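Local coordinates for protein chitin deacetylase (Bombyx mori, PDB 5ZNT) that removes acetyl groups from the N-acetylglucosamine units of chitin, a zinc-dependent hydrolysis that yields chitosan and acetate, at residues V100-H105 with K122-R128; V129-F134 with P373-G377. All blocks are in the same frame, centred on the assembly; numbering follows the deposited sequence.

Contact 1: V100-H105 with K122-R128; sequences VHSITH and KEMAGMR. With ZN (zinc ion), chain C.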
ATOM      1  N   VAL A 100      -0.516   3.903   6.761  1.00 15.56           N
ATOM      2  CA  VAL A 100      -1.513   4.907   7.150  1.00 18.83           C
ATOM      3  C   VAL A 100      -2.194   5.484   5.923  1.00 18.18           C
ATOM      4  O   VAL A 100      -1.578   5.674   4.861  1.00 16.74           O
ATOM      5  CB  VAL A 100      -0.935   6.032   8.030  1.00 17.30           C
ATOM      6  CG1 VAL A 100      -0.231   5.448   9.268  1.00 16.76           C
ATOM      7  CG2 VAL A 100      -0.013   6.966   7.249  1.00 17.43           C
ATOM      8  N   HIS A 101      -3.477   5.795   6.094  1.00 15.08           N
ATOM      9  CA  HIS A 101      -4.361   6.330   5.074  1.00 16.59           C
ATOM     10  C   HIS A 101      -5.153   7.510   5.650  1.00 18.48           C
ATOM     11  O   HIS A 101      -6.285   7.769   5.233  1.00 18.68           O
ATOM     12  CB  HIS A 101      -5.285   5.221   4.568  1.00 14.36           C
ATOM     13  CG  HIS A 101      -6.053   5.545   3.319  1.00 14.86           C
ATOM     14  ND1 HIS A 101      -5.484   6.148   2.218  1.00 19.32           N
ATOM     15  CD2 HIS A 101      -7.345   5.288   2.979  1.00 16.55           C
ATOM     16  CE1 HIS A 101      -6.394   6.266   1.262  1.00 21.20           C
ATOM     17  NE2 HIS A 101      -7.534   5.758   1.701  1.00 16.95           N
ATOM     18  N   SER A 102      -4.576   8.191   6.653  1.00 16.09           N
ATOM     19  CA  SER A 102      -5.047   9.415   7.316  1.00 15.73           C
ATOM     20  C   SER A 102      -6.060   9.170   8.445  1.00 16.95           C
ATOM     21  O   SER A 102      -6.662   8.097   8.553  1.00 16.05           O
ATOM     22  CB  SER A 102      -5.642  10.427   6.324  1.00 17.84           C
ATOM     23  OG  SER A 102      -7.013  10.177   6.117  1.00 17.26           O
ATOM     24  N   ILE A 103      -6.235  10.179   9.296  1.00 16.26           N
ATOM     25  CA  ILE A 103      -7.243  10.127  10.358  1.00 16.75           C
ATOM     26  C   ILE A 103      -8.634  10.398   9.797  1.00 15.98           C
ATOM     27  O   ILE A 103      -9.572   9.621  10.010  1.00 17.77           O
ATOM     28  CB  ILE A 103      -6.890  11.139  11.465  1.00 15.18           C
ATOM     29  CG1 ILE A 103      -5.652  10.659  12.235  1.00 15.22           C
ATOM     30  CG2 ILE A 103      -8.135  11.376  12.389  1.00 15.70           C
ATOM     31  CD1 ILE A 103      -5.158  11.657  13.312  1.00 18.55           C
ATOM     32  N   THR A 104      -8.792  11.493   9.059  1.00 14.42           N
ATOM     33  CA  THR A 104     -10.127  11.942   8.681  1.00 17.79           C
ATOM     34  C   THR A 104     -10.627  11.375   7.359  1.00 19.01           C
ATOM     35  O   THR A 104     -11.846  11.338   7.155  1.00 19.41           O
ATOM     36  CB  THR A 104     -10.198  13.477   8.568  1.00 20.41           C
ATOM     37  OG1 THR A 104      -9.491  13.898   7.396  1.00 21.76           O
ATOM     38  CG2 THR A 104      -9.593  14.165   9.802  1.00 17.39           C
ATOM     39  N   HIS A 105      -9.741  10.962   6.453  1.00 17.48           N
ATOM     40  CA  HIS A 105     -10.146  10.614   5.082  1.00 17.97           C
ATOM     41  C   HIS A 105     -11.030  11.718   4.483  1.00 21.04           C
ATOM     42  O   HIS A 105     -12.020  11.451   3.793  1.00 19.28           O
ATOM     43  CB  HIS A 105     -10.857   9.256   5.038  1.00 15.31           C
ATOM     44  CG  HIS A 105     -10.702   8.532   3.734  1.00 19.88           C
ATOM     45  ND1 HIS A 105     -11.458   8.829   2.614  1.00 21.90           N
ATOM     46  CD2 HIS A 105      -9.881   7.515   3.374  1.00 17.80           C
ATOM     47  CE1 HIS A 105     -11.119   8.014   1.629  1.00 20.04           C
ATOM     48  NE2 HIS A 105     -10.148   7.223   2.059  1.00 21.12           N
ATOM     49  N   LYS A 122      -0.514  16.117  10.816  1.00 20.55           N
ATOM     50  CA  LYS A 122      -1.614  15.761  11.715  1.00 26.19           C
ATOM     51  C   LYS A 122      -2.399  14.577  11.178  1.00 19.15           C
ATOM     52  O   LYS A 122      -2.791  13.694  11.943  1.00 20.58           O
ATOM     53  CB  LYS A 122      -2.540  16.953  11.937  1.00 24.94           C
ATOM     54  CG  LYS A 122      -1.890  18.059  12.787  1.00 28.46           C
ATOM     55  CD  LYS A 122      -2.770  19.303  12.806  1.00 39.34           C
ATOM     56  CE  LYS A 122      -3.221  19.641  14.205  1.00 46.70           C
ATOM     57  NZ  LYS A 122      -4.250  20.718  14.183  1.00 41.62           N
ATOM     58  N   GLU A 123      -2.627  14.539   9.864  1.00 17.70           N
ATOM     59  CA  GLU A 123      -3.374  13.438   9.256  1.00 20.47           C
ATOM     60  C   GLU A 123      -2.577  12.140   9.287  1.00 21.41           C
ATOM     61  O   GLU A 123      -3.112  11.094   9.647  1.00 18.25           O
ATOM     62  CB  GLU A 123      -3.754  13.780   7.812  1.00 20.14           C
ATOM     63  CG  GLU A 123      -4.877  14.832   7.686  1.00 19.96           C
ATOM     64  CD  GLU A 123      -6.251  14.225   7.955  1.00 20.68           C
ATOM     65  OE1 GLU A 123      -6.316  13.047   8.351  1.00 19.54           O
ATOM     66  OE2 GLU A 123      -7.269  14.909   7.755  1.00 21.13           O
ATOM     67  N   MET A 124      -1.299  12.180   8.892  1.00 18.82           N
ATOM     68  CA  MET A 124      -0.570  10.932   8.652  1.00 17.75           C
ATOM     69  C   MET A 124       0.256  10.512   9.862  1.00 19.07           C
ATOM     70  O   MET A 124       0.187   9.355  10.290  1.00 15.91           O
ATOM     71  CB  MET A 124       0.317  11.073   7.397  1.00 17.55           C
ATOM     72  CG  MET A 124      -0.523  11.323   6.108  1.00 14.81           C
ATOM     73  SD  MET A 124      -1.790  10.049   5.913  1.00 19.12           S
ATOM     74  CE  MET A 124      -2.419  10.537   4.312  1.00 19.79           C
ATOM     75  N   ALA A 125       1.054  11.428  10.423  1.00 20.68           N
ATOM     76  CA  ALA A 125       1.768  11.080  11.650  1.00 17.76           C
ATOM     77  C   ALA A 125       0.791  10.848  12.797  1.00 21.27           C
ATOM     78  O   ALA A 125       1.033   9.990  13.650  1.00 19.81           O
ATOM     79  CB  ALA A 125       2.778  12.168  12.021  1.00 24.00           C
ATOM     80  N   GLY A 126      -0.312  11.600  12.830  1.00 21.18           N
ATOM     81  CA  GLY A 126      -1.346  11.339  13.818  1.00 18.16           C
ATOM     82  C   GLY A 126      -1.929   9.947  13.691  1.00 19.36           C
ATOM     83  O   GLY A 126      -2.098   9.238  14.684  1.00 17.58           O
ATOM     84  N   MET A 127      -2.238   9.525  12.457  1.00 16.70           N
ATOM     85  CA  MET A 127      -2.785   8.186  12.273  1.00 17.09           C
ATOM     86  C   MET A 127      -1.773   7.129  12.695  1.00 16.42           C
ATOM     87  O   MET A 127      -2.150   6.102  13.279  1.00 15.91           O
ATOM     88  CB  MET A 127      -3.207   7.961  10.815  1.00 16.60           C
ATOM     89  CG  MET A 127      -3.808   6.576  10.543  1.00 19.21           C
ATOM     90  SD  MET A 127      -5.209   6.172  11.663  1.00 18.68           S
ATOM     91  CE  MET A 127      -5.587   4.478  11.200  1.00 15.16           C
ATOM     92  N   ARG A 128      -0.483   7.359  12.418  1.00 15.61           N
ATOM     93  CA  ARG A 128       0.540   6.436  12.923  1.00 14.21           C
ATOM     94  C   ARG A 128       0.503   6.339  14.450  1.00 16.25           C
ATOM     95  O   ARG A 128       0.657   5.248  15.020  1.00 17.15           O
ATOM     96  CB  ARG A 128       1.935   6.862  12.446  1.00 18.54           C
ATOM     97  CG  ARG A 128       3.080   5.934  12.968  1.00 20.15           C
ATOM     98  CD  ARG A 128       4.458   6.328  12.364  1.00 19.14           C
ATOM     99  NE  ARG A 128       4.791   7.707  12.694  1.00 20.95           N
ATOM    100  CZ  ARG A 128       5.782   8.386  12.129  1.00 27.72           C
ATOM    101  NH1 ARG A 128       6.539   7.806  11.209  1.00 22.66           N
ATOM    102  NH2 ARG A 128       6.016   9.642  12.483  1.00 21.14           N
TER
HETATM  103 ZN    ZN C 601      -9.483   5.611   0.899  1.00 21.15          ZN
HETATM  104  O   HOH W   1      -8.604   4.543  -0.934  1.00 21.97           O
HETATM  105  O   HOH W   2      -8.875   6.922  -0.896  1.00 24.53           O
HETATM  106  O   HOH W   3     -11.376   5.302  -0.072  1.00 21.25           O
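The zinc-binding HxxxH motif of this carbohydrate esterase 4 domain, His101 to His105, is a loop held against helix 117-134 by the carboxylate of Glu123 and by packing on Met124 and Met127. The side chain of Glu123 is folded back at chi2 (-78°), which brings its carboxylate to the backbone N-H groups of Ile103 and Thr104. There OE1 takes the N-H of Thr104 at 3.0 Å on its syn lone pair, nearly straight at 174°, and a weak, bent bond from Ile103 N. OE2 accepts from Thr104 OG1 in a very short bond of 2.5 Å, the two side chains crossing at about a right angle. With an alanine in place of Glu123, Thr104 would probably lose its carboxylate partner at both N and OG1, and the turn between the zinc-binding histidines would be freer to shift. Within the loop, Ser102 forms an ST motif: OG accepts from His105 N and donates to His101 O. Further along the helix, the SD of Met124 lies 3.4 Å from Ser102 N and also touches Val100 CG2, while Met127 packs its CB on Ile103 CG1. Ile103 CD1 reaches over the helix backbone at Gly126, where a side chain would collide with it. His101 and His105 each coordinate zinc through NE2 at 2.1 Å, alongside Asp46 and three waters; across the ring, His101 ND1 is hydrogen-bonded to Arg146 O.

Contact 2: V129-F134 with P373-G377; sequences VIIEKF and PTGDG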
ATOM      1  N   VAL A 129       0.311   7.467  15.133  1.00 17.30           N
ATOM      2  CA  VAL A 129       0.225   7.434  16.599  1.00 16.71           C
ATOM      3  C   VAL A 129      -0.970   6.596  17.053  1.00 16.83           C
ATOM      4  O   VAL A 129      -0.863   5.777  17.977  1.00 17.55           O
ATOM      5  CB  VAL A 129       0.141   8.871  17.150  1.00 15.95           C
ATOM      6  CG1 VAL A 129      -0.424   8.893  18.589  1.00 18.30           C
ATOM      7  CG2 VAL A 129       1.511   9.564  17.078  1.00 22.87           C
ATOM      8  N   ILE A 130      -2.128   6.793  16.419  1.00 13.99           N
ATOM      9  CA  ILE A 130      -3.320   6.025  16.779  1.00 15.71           C
ATOM     10  C   ILE A 130      -3.060   4.534  16.643  1.00 18.77           C
ATOM     11  O   ILE A 130      -3.351   3.739  17.554  1.00 17.70           O
ATOM     12  CB  ILE A 130      -4.518   6.464  15.915  1.00 15.83           C
ATOM     13  CG1 ILE A 130      -4.818   7.950  16.145  1.00 16.30           C
ATOM     14  CG2 ILE A 130      -5.760   5.601  16.230  1.00 17.04           C
ATOM     15  CD1 ILE A 130      -5.967   8.483  15.262  1.00 17.17           C
ATOM     16  N   ILE A 131      -2.509   4.123  15.498  1.00 16.08           N
ATOM     17  CA  ILE A 131      -2.261   2.700  15.260  1.00 12.91           C
ATOM     18  C   ILE A 131      -1.287   2.144  16.284  1.00 16.64           C
ATOM     19  O   ILE A 131      -1.534   1.088  16.885  1.00 17.86           O
ATOM     20  CB  ILE A 131      -1.721   2.469  13.844  1.00 15.88           C
ATOM     21  CG1 ILE A 131      -2.795   2.816  12.794  1.00 16.35           C
ATOM     22  CG2 ILE A 131      -1.267   1.014  13.691  1.00 11.77           C
ATOM     23  CD1 ILE A 131      -2.217   2.864  11.367  1.00 15.12           C
ATOM     24  N   GLU A 132      -0.141   2.818  16.452  1.00 17.38           N
ATOM     25  CA  GLU A 132       0.897   2.318  17.352  1.00 21.02           C
ATOM     26  C   GLU A 132       0.357   2.165  18.764  1.00 22.26           C
ATOM     27  O   GLU A 132       0.640   1.161  19.444  1.00 20.49           O
ATOM     28  CB  GLU A 132       2.115   3.246  17.326  1.00 16.92           C
ATOM     29  CG  GLU A 132       2.901   3.170  15.989  1.00 20.55           C
ATOM     30  CD  GLU A 132       4.119   4.114  15.933  1.00 25.07           C
ATOM     31  OE1 GLU A 132       4.275   4.965  16.818  1.00 30.98           O
ATOM     32  OE2 GLU A 132       4.927   4.013  14.991  1.00 26.40           O
ATOM     33  N   LYS A 133      -0.471   3.122  19.206  1.00 17.00           N
ATOM     34  CA  LYS A 133      -1.071   2.999  20.531  1.00 17.17           C
ATOM     35  C   LYS A 133      -2.139   1.911  20.577  1.00 19.78           C
ATOM     36  O   LYS A 133      -2.016   0.947  21.342  1.00 19.96           O
ATOM     37  CB  LYS A 133      -1.672   4.325  20.997  1.00 15.47           C
ATOM     38  CG  LYS A 133      -2.377   4.180  22.360  1.00 16.93           C
ATOM     39  CD  LYS A 133      -2.741   5.543  22.964  1.00 17.02           C
ATOM     40  CE  LYS A 133      -3.581   5.331  24.263  1.00 21.62           C
ATOM     41  NZ  LYS A 133      -3.915   6.665  24.876  1.00 22.20           N
ATOM     42  N   PHE A 134      -3.219   2.058  19.802  1.00 15.27           N
ATOM     43  CA  PHE A 134      -4.369   1.183  20.021  1.00 15.86           C
ATOM     44  C   PHE A 134      -4.221  -0.199  19.418  1.00 17.41           C
ATOM     45  O   PHE A 134      -4.987  -1.092  19.799  1.00 18.48           O
ATOM     46  CB  PHE A 134      -5.643   1.869  19.543  1.00 14.56           C
ATOM     47  CG  PHE A 134      -5.955   3.055  20.382  1.00 16.94           C
ATOM     48  CD1 PHE A 134      -6.466   2.878  21.674  1.00 17.38           C
ATOM     49  CD2 PHE A 134      -5.611   4.333  19.950  1.00 15.54           C
ATOM     50  CE1 PHE A 134      -6.715   3.967  22.501  1.00 19.33           C
ATOM     51  CE2 PHE A 134      -5.847   5.440  20.774  1.00 17.58           C
ATOM     52  CZ  PHE A 134      -6.408   5.254  22.051  1.00 18.08           C
ATOM     53  N   PRO A 373      -4.673  12.574  18.964  1.00 18.79           N
ATOM     54  CA  PRO A 373      -4.593  11.210  18.420  1.00 18.15           C
ATOM     55  C   PRO A 373      -4.443  10.132  19.489  1.00 19.27           C
ATOM     56  O   PRO A 373      -4.742   8.963  19.202  1.00 17.40           O
ATOM     57  CB  PRO A 373      -3.369  11.271  17.478  1.00 19.17           C
ATOM     58  CG  PRO A 373      -2.559  12.446  17.952  1.00 18.92           C
ATOM     59  CD  PRO A 373      -3.569  13.441  18.505  1.00 16.72           C
ATOM     60  N   THR A 374      -3.989  10.468  20.711  1.00 16.36           N
ATOM     61  CA  THR A 374      -3.943   9.447  21.759  1.00 18.99           C
ATOM     62  C   THR A 374      -5.284   9.265  22.446  1.00 18.52           C
ATOM     63  O   THR A 374      -5.469   8.260  23.157  1.00 18.92           O
ATOM     64  CB  THR A 374      -2.896   9.774  22.830  1.00 18.27           C
ATOM     65  OG1 THR A 374      -3.263  10.979  23.500  1.00 18.27           O
ATOM     66  CG2 THR A 374      -1.515   9.954  22.212  1.00 16.60           C
ATOM     67  N   GLY A 375      -6.215  10.192  22.230  1.00 16.91           N
ATOM     68  CA  GLY A 375      -7.485  10.202  22.939  1.00 14.60           C
ATOM     69  C   GLY A 375      -7.369  10.492  24.424  1.00 19.04           C
ATOM     70  O   GLY A 375      -8.294  10.182  25.175  1.00 17.97           O
ATOM     71  N   ASP A 376      -6.249  11.068  24.876  1.00 17.32           N
ATOM     72  CA  ASP A 376      -6.047  11.247  26.315  1.00 19.05           C
ATOM     73  C   ASP A 376      -6.736  12.487  26.863  1.00 21.16           C
ATOM     74  O   ASP A 376      -6.850  12.620  28.083  1.00 21.05           O
ATOM     75  CB  ASP A 376      -4.555  11.332  26.655  1.00 21.92           C
ATOM     76  CG  ASP A 376      -3.852   9.975  26.567  1.00 22.71           C
ATOM     77  OD1 ASP A 376      -4.528   8.935  26.667  1.00 22.59           O
ATOM     78  OD2 ASP A 376      -2.613   9.950  26.398  1.00 27.48           O
ATOM     79  N   GLY A 377      -7.176  13.410  26.006  1.00 16.54           N
ATOM     80  CA  GLY A 377      -7.820  14.605  26.518  1.00 20.85           C
ATOM     81  C   GLY A 377      -6.918  15.600  27.242  1.00 31.94           C
ATOM     82  O   GLY A 377      -7.429  16.480  27.948  1.00 23.99           O
TER
HETATM   83  O   HOH W   4      -1.588   7.765  25.723  1.00 27.19           O
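Lys133 reaches from helix 117-134 to the 373-377 loop, fully extended from CB outward, with CG anti to the backbone N (chi1 177°). CG lies over the centre of the Phe134 ring, 3.9 Å above its plane. Next, CD and CE run past the carbonyl oxygen of Thr374, CE at 3.7 Å. At the tip, NZ donates to Thr374 O over 2.8 Å, tilted 23° from the carbonyl plane, and makes a salt bridge to Asp376 OD1 at 3.0 Å. A water takes a further bond from NZ and donates to Asp376 OD2, so ammonium and carboxylate are joined both directly and through solvent. The loop that meets this charge belongs to the C-terminal tail, which packs on the last turns of a helix of the polysaccharide deacetylase domain; its ST turn has Thr374 OG1 accepting from Asp376 N. Thr374 O serves a second neighbour as well, since the Phe134 ring presents its edge to it, with CZ 3.3 Å away. One turn before Lys133, Val129 CG1 fits against both Pro373 CB and Thr374 CG2. Ile130 crosses Pro373 at about a right angle, with CG1 only 3.2 Å from Pro373 O.

Helix 117-134 carries both contacts in series: contact 1 uses the part that faces the zinc loop, and contact 2 the last turns, where the C-terminal tail lies. Their centres are 11 Å apart, yet they meet directly. Ile103 CG1 of the zinc loop is 3.7 Å from Ile130 CD1, Val100 CG1 is 3.9 Å from Ile131 CD1, and Gly126 O comes within 3.7 Å of Pro373 CB. Contact 1 contains two of the three protein ligands of the zinc; contact 2 stands back from the metal, the side chain of Ile130 being about 11 Å from those of His101 and His105. The Lys133 side chain is about 7 Å from an N-acetylglucosamine of the Asn84 glycan, which is not substrate.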